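Local coordinates for shikimate dehydrogenase-like protein HI_0607 (Haemophilus influenzae, PDB 1NPY) that oxidises shikimate to 3-dehydroshikimate with NADP(+) as cofactor, but with much lower activity than the classical AroE enzymes, so its biological substrate may be another compound, at residues Ile107-Glu112 and Ile239-Val244; Lys132-Ala137 and Ile178-Thr183. All blocks are in the same frame, centred on the assembly; numbering follows the deposited sequence.

Contact 1: residues Ile107-Glu112 and Ile239-Val244; sequences IVKLIE and IVLQAV
Leu-241 of helix 235-251 meets Lys-109 and Leu-110 of helix 102-113, and it is the one residue of 239-244 to do so. The two segments come closest at Lys-109 CA and Leu-241 CA, 8.6 Å apart. Before Leu-241 in the chain, Ile-239 packs on Phe-19 and Ala-214, and Val-240 packs on Ile-260 and Ala-264 of helix 257-268. Leu-241 comes next and points at helix 102-113. Its CG lies anti to the backbone N (chi1 -176°), and the single methyl CD2 does the touching. CD2 sits 3.7 Å from Lys-109 CB. It also comes within 4.0 Å of Leu-110 CG, at the branch point of that side chain. The two leucines run past each other in opposite directions. Lys-109 offers only the root of its chain, while its ammonium end leads away from Leu-241. In the shikimate dehydrogenase fold, two helices join the substrate-binding domain to the NADP-binding domain, and helices 102-113 and 235-251 probably are these two linkers. Both sites are near: the side chain of Leu-241 is about 8 Å from that of Asp-103, inferred to bind substrate, and the side chain of Leu-110 is about 8 Å from that of Met-130, a probable NADP(+) ligand. At Gln-242 the backbone O is hydrogen-bonded to Thr-102 OG1, a polar tie to the start of the partner helix, while Ala-243 and Val-244 turn to Phe-23 of helix 19-31.

Contact 2: residues Lys132-Ala137 and Ile178-Thr183; sequences KAVVAA and ILVNVT
Helix segment 132-137 lies over one face of strand 178-181 and the residues that follow it, with Val-134 CA and Val-182 CA, the nearest CA pair, 8.2 Å apart. Of 132-137, Val-134 alone touches 178-183, and it uses both methyls. CG1 lies anti to the backbone N (chi1 167°) and meets Val-180 CG1 at 4.0 Å. The other branch, CG2, meets Val-182 CG1 at 3.8 Å. Val-134 thus divides its two methyls between Val-180 on the strand and Val-182 just past its end. Val-124 of the adjacent strand 122-125 touches both Val-134 and Val-182. This is the helix-on-sheet packing of a Rossmann-type domain. The side chain of Val-182 is about 4 Å from Gly-126, which probably helps bind NADP(+). Asn-181 forms an Asx turn, its OD1 accepting from Thr-183 N at 3.1 Å. That donor stands 62° out of the carbonyl plane. Thr-183 OG1 donates to the same OD1 at 2.6 Å, in the carbonyl plane and on a lone pair. Asn-181 ND2 bonds to Asp-211 OD1. Across the interface itself the chemistry is aliphatic throughout, so this contact is van der Waals packing of buried methyls and supplies no directional bond between helix and strand.

Overall arrangement
The centres of contact 1 and contact 2 are about 13 Å apart. Along the chain contact 2 is nested within contact 1, in the order 107-112, 132-137, 178-183, 239-244. Helix 102-113 connects them: Ile-107 packs on Ala-133, Val-134 and Ala-137, and Val-108 also packs on Ala-137. Ile-107 CD1 and Val-134 CG2 are 3.7 Å apart. Contact 2 lies inside the NADP-binding domain, between helix 131-140 and its six-stranded parallel sheet. Contact 1 joins the two helices that probably link the domains. Helix 102-113 thus packs on helix 131-140 through Ile-107 and Val-108 and on helix 235-251 through Lys-109 and Leu-110.

Contact 1: residues Ile107-Glu112 and Ile239-Val244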
ATOM      1  N   ILE A 107       0.066  -2.731   5.766  1.00 12.23           N
ATOM      2  CA  ILE A 107       0.317  -1.739   6.803  1.00 12.31           C
ATOM      3  C   ILE A 107       0.080  -2.389   8.171  1.00 11.36           C
ATOM      4  O   ILE A 107       0.895  -2.252   9.084  1.00 11.49           O
ATOM      5  CB  ILE A 107      -0.467  -0.430   6.631  1.00 12.64           C
ATOM      6  CG1 ILE A 107       0.016   0.314   5.378  1.00 15.24           C
ATOM      7  CG2 ILE A 107      -0.166   0.434   7.857  1.00 11.41           C
ATOM      8  CD1 ILE A 107      -1.064   1.060   4.677  1.00 18.13           C
ATOM      9  N   VAL A 108      -0.985  -3.176   8.267  1.00 11.16           N
ATOM     10  CA  VAL A 108      -1.267  -3.948   9.481  1.00 11.50           C
ATOM     11  C   VAL A 108      -0.091  -4.873   9.805  1.00 12.02           C
ATOM     12  O   VAL A 108       0.331  -4.971  10.963  1.00 12.47           O
ATOM     13  CB  VAL A 108      -2.548  -4.787   9.319  1.00 10.52           C
ATOM     14  CG1 VAL A 108      -2.705  -5.780  10.494  1.00 13.27           C
ATOM     15  CG2 VAL A 108      -3.789  -3.916   9.204  1.00 11.05           C
ATOM     16  N   LYS A 109       0.417  -5.586   8.805  1.00 11.55           N
ATOM     17  CA  LYS A 109       1.594  -6.420   8.970  1.00 12.53           C
ATOM     18  C   LYS A 109       2.864  -5.707   9.422  1.00 12.49           C
ATOM     19  O   LYS A 109       3.605  -6.241  10.257  1.00 13.69           O
ATOM     20  CB  LYS A 109       1.876  -7.282   7.729  1.00 12.96           C
ATOM     21  CG  LYS A 109       0.823  -8.371   7.500  1.00 19.36           C
ATOM     22  CD  LYS A 109       1.259  -9.449   6.512  1.00 24.92           C
ATOM     23  CE  LYS A 109       0.416 -10.737   6.554  1.00 29.75           C
ATOM     24  NZ  LYS A 109      -0.235 -10.982   7.878  1.00 33.56           N
ATOM     25  N   LEU A 110       3.136  -4.522   8.879  1.00 11.48           N
ATOM     26  CA  LEU A 110       4.293  -3.755   9.300  1.00 10.95           C
ATOM     27  C   LEU A 110       4.181  -3.184  10.713  1.00 11.31           C
ATOM     28  O   LEU A 110       5.180  -3.124  11.450  1.00 11.09           O
ATOM     29  CB  LEU A 110       4.542  -2.636   8.287  1.00 12.17           C
ATOM     30  CG  LEU A 110       5.030  -3.150   6.936  1.00 12.72           C
ATOM     31  CD1 LEU A 110       4.812  -2.092   5.872  1.00 16.04           C
ATOM     32  CD2 LEU A 110       6.513  -3.519   7.027  1.00 15.12           C
ATOM     33  N   ILE A 111       2.969  -2.815  11.115  1.00 11.30           N
ATOM     34  CA  ILE A 111       2.730  -2.336  12.473  1.00 13.49           C
ATOM     35  C   ILE A 111       3.135  -3.460  13.419  1.00 14.92           C
ATOM     36  O   ILE A 111       3.847  -3.255  14.401  1.00 14.61           O
ATOM     37  CB  ILE A 111       1.251  -1.914  12.667  1.00 13.85           C
ATOM     38  CG1 ILE A 111       1.036  -0.548  12.003  1.00 12.83           C
ATOM     39  CG2 ILE A 111       0.863  -1.797  14.132  1.00 17.58           C
ATOM     40  CD1 ILE A 111      -0.446  -0.170  11.821  1.00 14.46           C
ATOM     41  N   GLU A 112       2.672  -4.664  13.106  1.00 14.61           N
ATOM     42  CA  GLU A 112       3.038  -5.837  13.892  1.00 17.51           C
ATOM     43  C   GLU A 112       4.531  -6.154  13.825  1.00 16.98           C
ATOM     44  O   GLU A 112       5.192  -6.361  14.845  1.00 17.33           O
ATOM     45  CB  GLU A 112       2.219  -7.039  13.427  1.00 18.60           C
ATOM     46  CG  GLU A 112       2.548  -8.275  14.253  1.00 23.17           C
ATOM     47  CD  GLU A 112       1.563  -9.403  14.027  1.00 31.60           C
ATOM     48  OE1 GLU A 112       1.913 -10.351  13.291  1.00 37.04           O
ATOM     49  OE2 GLU A 112       0.455  -9.346  14.607  1.00 37.85           O
ATOM     50  N   ILE A 239       5.392  -1.319  -0.643  1.00 10.76           N
ATOM     51  CA  ILE A 239       5.134  -1.752  -2.017  1.00 10.35           C
ATOM     52  C   ILE A 239       5.461  -3.225  -2.178  1.00 10.46           C
ATOM     53  O   ILE A 239       4.726  -3.973  -2.841  1.00 11.49           O
ATOM     54  CB  ILE A 239       5.936  -0.931  -3.025  1.00 11.32           C
ATOM     55  CG1 ILE A 239       5.411   0.503  -3.042  1.00 13.20           C
ATOM     56  CG2 ILE A 239       5.826  -1.496  -4.429  1.00 16.02           C
ATOM     57  CD1 ILE A 239       6.156   1.397  -3.987  1.00 19.56           C
ATOM     58  N   VAL A 240       6.586  -3.625  -1.592  1.00  9.57           N
ATOM     59  CA  VAL A 240       6.968  -5.024  -1.696  1.00 10.27           C
ATOM     60  C   VAL A 240       6.000  -5.960  -0.971  1.00  9.53           C
ATOM     61  O   VAL A 240       5.583  -6.976  -1.535  1.00  8.75           O
ATOM     62  CB  VAL A 240       8.423  -5.260  -1.242  1.00 10.65           C
ATOM     63  CG1 VAL A 240       8.696  -6.776  -1.214  1.00 11.40           C
ATOM     64  CG2 VAL A 240       9.378  -4.550  -2.182  1.00 12.45           C
ATOM     65  N   LEU A 241       5.596  -5.636   0.251  1.00 10.01           N
ATOM     66  CA  LEU A 241       4.768  -6.542   1.029  1.00 11.36           C
ATOM     67  C   LEU A 241       3.381  -6.612   0.413  1.00 11.28           C
ATOM     68  O   LEU A 241       2.809  -7.703   0.369  1.00 10.47           O
ATOM     69  CB  LEU A 241       4.680  -6.091   2.493  1.00 12.25           C
ATOM     70  CG  LEU A 241       3.908  -7.004   3.451  1.00 14.84           C
ATOM     71  CD1 LEU A 241       4.381  -8.449   3.312  1.00 18.32           C
ATOM     72  CD2 LEU A 241       4.113  -6.469   4.881  1.00 17.83           C
ATOM     73  N   GLN A 242       2.849  -5.494  -0.081  1.00 10.58           N
ATOM     74  CA  GLN A 242       1.528  -5.556  -0.698  1.00 11.93           C
ATOM     75  C   GLN A 242       1.542  -6.440  -1.937  1.00 10.48           C
ATOM     76  O   GLN A 242       0.599  -7.207  -2.124  1.00 11.61           O
ATOM     77  CB  GLN A 242       0.917  -4.200  -1.006  1.00 12.14           C
ATOM     78  CG  GLN A 242       1.521  -3.459  -2.159  1.00 18.46           C
ATOM     79  CD  GLN A 242       1.415  -1.938  -2.114  1.00 32.36           C
ATOM     80  OE1 GLN A 242       1.804  -1.314  -1.123  1.00 40.51           O
ATOM     81  NE2 GLN A 242       0.946  -1.329  -3.207  1.00 34.68           N
ATOM     82  N   ALA A 243       2.641  -6.426  -2.686  1.00  8.96           N
ATOM     83  CA  ALA A 243       2.804  -7.303  -3.852  1.00  9.65           C
ATOM     84  C   ALA A 243       2.954  -8.781  -3.491  1.00  9.25           C
ATOM     85  O   ALA A 243       2.373  -9.665  -4.127  1.00  8.62           O
ATOM     86  CB  ALA A 243       3.983  -6.843  -4.681  1.00 10.57           C
ATOM     87  N   VAL A 244       3.771  -9.045  -2.477  1.00  9.73           N
ATOM     88  CA  VAL A 244       3.903 -10.391  -1.901  1.00 10.10           C
ATOM     89  C   VAL A 244       2.551 -10.962  -1.489  1.00  9.61           C
ATOM     90  O   VAL A 244       2.286 -12.136  -1.719  1.00  9.53           O
ATOM     91  CB  VAL A 244       4.925 -10.392  -0.750  1.00 10.08           C
ATOM     92  CG1 VAL A 244       4.873 -11.709   0.008  1.00 12.39           C
ATOM     93  CG2 VAL A 244       6.322 -10.180  -1.328  1.00 12.48           C
TER

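Contact 2: residues Lys132-Ala137 and Ile178-Thr183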
ATOM      1  N   LYS A 132      -6.071   6.642   4.004  1.00 12.52           N
ATOM      2  CA  LYS A 132      -7.175   5.866   4.543  1.00 14.30           C
ATOM      3  C   LYS A 132      -6.715   4.482   5.000  1.00 13.51           C
ATOM      4  O   LYS A 132      -7.015   4.071   6.116  1.00 13.43           O
ATOM      5  CB  LYS A 132      -8.306   5.850   3.507  1.00 15.43           C
ATOM      6  CG  LYS A 132      -9.688   5.615   4.039  1.00 19.10           C
ATOM      7  CD  LYS A 132     -10.660   5.711   2.851  1.00 19.84           C
ATOM      8  CE  LYS A 132     -12.076   5.390   3.251  1.00 22.64           C
ATOM      9  NZ  LYS A 132     -12.919   5.598   2.041  1.00 22.38           N
ATOM     10  N   ALA A 133      -5.905   3.796   4.199  1.00 12.24           N
ATOM     11  CA  ALA A 133      -5.341   2.492   4.538  1.00 12.32           C
ATOM     12  C   ALA A 133      -4.491   2.565   5.801  1.00 12.11           C
ATOM     13  O   ALA A 133      -4.647   1.747   6.691  1.00 11.48           O
ATOM     14  CB  ALA A 133      -4.489   1.961   3.407  1.00 12.91           C
ATOM     15  N   VAL A 134      -3.658   3.589   5.922  1.00 10.63           N
ATOM     16  CA  VAL A 134      -2.865   3.798   7.129  1.00 10.05           C
ATOM     17  C   VAL A 134      -3.731   4.011   8.379  1.00 11.18           C
ATOM     18  O   VAL A 134      -3.544   3.326   9.396  1.00 10.74           O
ATOM     19  CB  VAL A 134      -1.870   4.962   6.898  1.00 11.00           C
ATOM     20  CG1 VAL A 134      -1.287   5.381   8.237  1.00 12.23           C
ATOM     21  CG2 VAL A 134      -0.807   4.525   5.862  1.00  9.97           C
ATOM     22  N   VAL A 135      -4.672   4.948   8.305  1.00 10.65           N
ATOM     23  CA  VAL A 135      -5.519   5.286   9.437  1.00 11.38           C
ATOM     24  C   VAL A 135      -6.321   4.065   9.879  1.00 12.36           C
ATOM     25  O   VAL A 135      -6.438   3.781  11.079  1.00 12.38           O
ATOM     26  CB  VAL A 135      -6.408   6.495   9.135  1.00 12.10           C
ATOM     27  CG1 VAL A 135      -7.403   6.754  10.269  1.00 13.76           C
ATOM     28  CG2 VAL A 135      -5.534   7.711   8.920  1.00 10.95           C
ATOM     29  N   ALA A 136      -6.870   3.337   8.911  1.00 11.91           N
ATOM     30  CA  ALA A 136      -7.676   2.160   9.233  1.00 11.13           C
ATOM     31  C   ALA A 136      -6.860   1.030   9.828  1.00 12.35           C
ATOM     32  O   ALA A 136      -7.324   0.290  10.707  1.00 12.82           O
ATOM     33  CB  ALA A 136      -8.411   1.676   7.978  1.00 11.97           C
ATOM     34  N   ALA A 137      -5.644   0.871   9.316  1.00 11.54           N
ATOM     35  CA  ALA A 137      -4.746  -0.150   9.831  1.00 12.05           C
ATOM     36  C   ALA A 137      -4.369   0.122  11.280  1.00 12.10           C
ATOM     37  O   ALA A 137      -4.331  -0.795  12.110  1.00 13.01           O
ATOM     38  CB  ALA A 137      -3.518  -0.314   8.950  1.00 11.20           C
ATOM     39  N   ILE A 178       4.965   8.333  16.948  1.00 12.55           N
ATOM     40  CA  ILE A 178       4.985   7.716  15.635  1.00 11.97           C
ATOM     41  C   ILE A 178       4.523   8.761  14.624  1.00 11.84           C
ATOM     42  O   ILE A 178       3.382   9.232  14.662  1.00 11.40           O
ATOM     43  CB  ILE A 178       4.098   6.455  15.582  1.00 12.68           C
ATOM     44  CG1 ILE A 178       4.589   5.403  16.586  1.00 12.36           C
ATOM     45  CG2 ILE A 178       4.089   5.840  14.209  1.00 13.02           C
ATOM     46  CD1 ILE A 178       3.630   4.213  16.789  1.00 15.12           C
ATOM     47  N   LEU A 179       5.419   9.106  13.706  1.00  9.62           N
ATOM     48  CA  LEU A 179       5.116  10.038  12.629  1.00 10.15           C
ATOM     49  C   LEU A 179       4.992   9.304  11.304  1.00  8.20           C
ATOM     50  O   LEU A 179       5.894   8.567  10.912  1.00  9.60           O
ATOM     51  CB  LEU A 179       6.223  11.080  12.499  1.00  9.10           C
ATOM     52  CG  LEU A 179       6.585  11.724  13.838  1.00 12.22           C
ATOM     53  CD1 LEU A 179       7.734  12.690  13.576  1.00 12.97           C
ATOM     54  CD2 LEU A 179       5.414  12.492  14.422  1.00 13.12           C
ATOM     55  N   VAL A 180       3.849   9.456  10.645  1.00  8.44           N
ATOM     56  CA  VAL A 180       3.623   8.770   9.381  1.00  8.72           C
ATOM     57  C   VAL A 180       3.390   9.807   8.290  1.00  8.00           C
ATOM     58  O   VAL A 180       2.508  10.662   8.398  1.00  8.93           O
ATOM     59  CB  VAL A 180       2.397   7.815   9.412  1.00  9.20           C
ATOM     60  CG1 VAL A 180       2.362   6.947   8.188  1.00 10.61           C
ATOM     61  CG2 VAL A 180       2.330   6.993  10.675  1.00 10.89           C
ATOM     62  N   ASN A 181       4.143   9.699   7.201  1.00  7.98           N
ATOM     63  CA  ASN A 181       3.938  10.576   6.062  1.00  8.84           C
ATOM     64  C   ASN A 181       3.183   9.811   4.971  1.00  9.81           C
ATOM     65  O   ASN A 181       3.646   8.750   4.511  1.00  9.85           O
ATOM     66  CB  ASN A 181       5.248  11.073   5.456  1.00 10.15           C
ATOM     67  CG  ASN A 181       4.998  11.906   4.204  1.00  9.64           C
ATOM     68  OD1 ASN A 181       4.208  12.843   4.252  1.00 12.04           O
ATOM     69  ND2 ASN A 181       5.647  11.579   3.108  1.00  8.81           N
ATOM     70  N   VAL A 182       2.032  10.368   4.597  1.00 10.88           N
ATOM     71  CA  VAL A 182       1.236   9.899   3.473  1.00 12.01           C
ATOM     72  C   VAL A 182       0.961  11.022   2.455  1.00 13.03           C
ATOM     73  O   VAL A 182       0.018  10.967   1.658  1.00 13.82           O
ATOM     74  CB  VAL A 182      -0.096   9.240   3.901  1.00 12.47           C
ATOM     75  CG1 VAL A 182       0.166   7.994   4.717  1.00 14.53           C
ATOM     76  CG2 VAL A 182      -1.042  10.194   4.646  1.00 14.58           C
ATOM     77  N   THR A 183       1.818  12.031   2.455  1.00 13.52           N
ATOM     78  CA  THR A 183       1.775  13.086   1.440  1.00 13.26           C
ATOM     79  C   THR A 183       2.755  12.758   0.323  1.00 14.05           C
ATOM     80  O   THR A 183       3.566  11.827   0.434  1.00 12.95           O
ATOM     81  CB  THR A 183       2.191  14.478   1.992  1.00 13.51           C
ATOM     82  OG1 THR A 183       3.571  14.473   2.387  1.00 11.75           O
ATOM     83  CG2 THR A 183       1.436  14.956   3.225  1.00 14.13           C
TER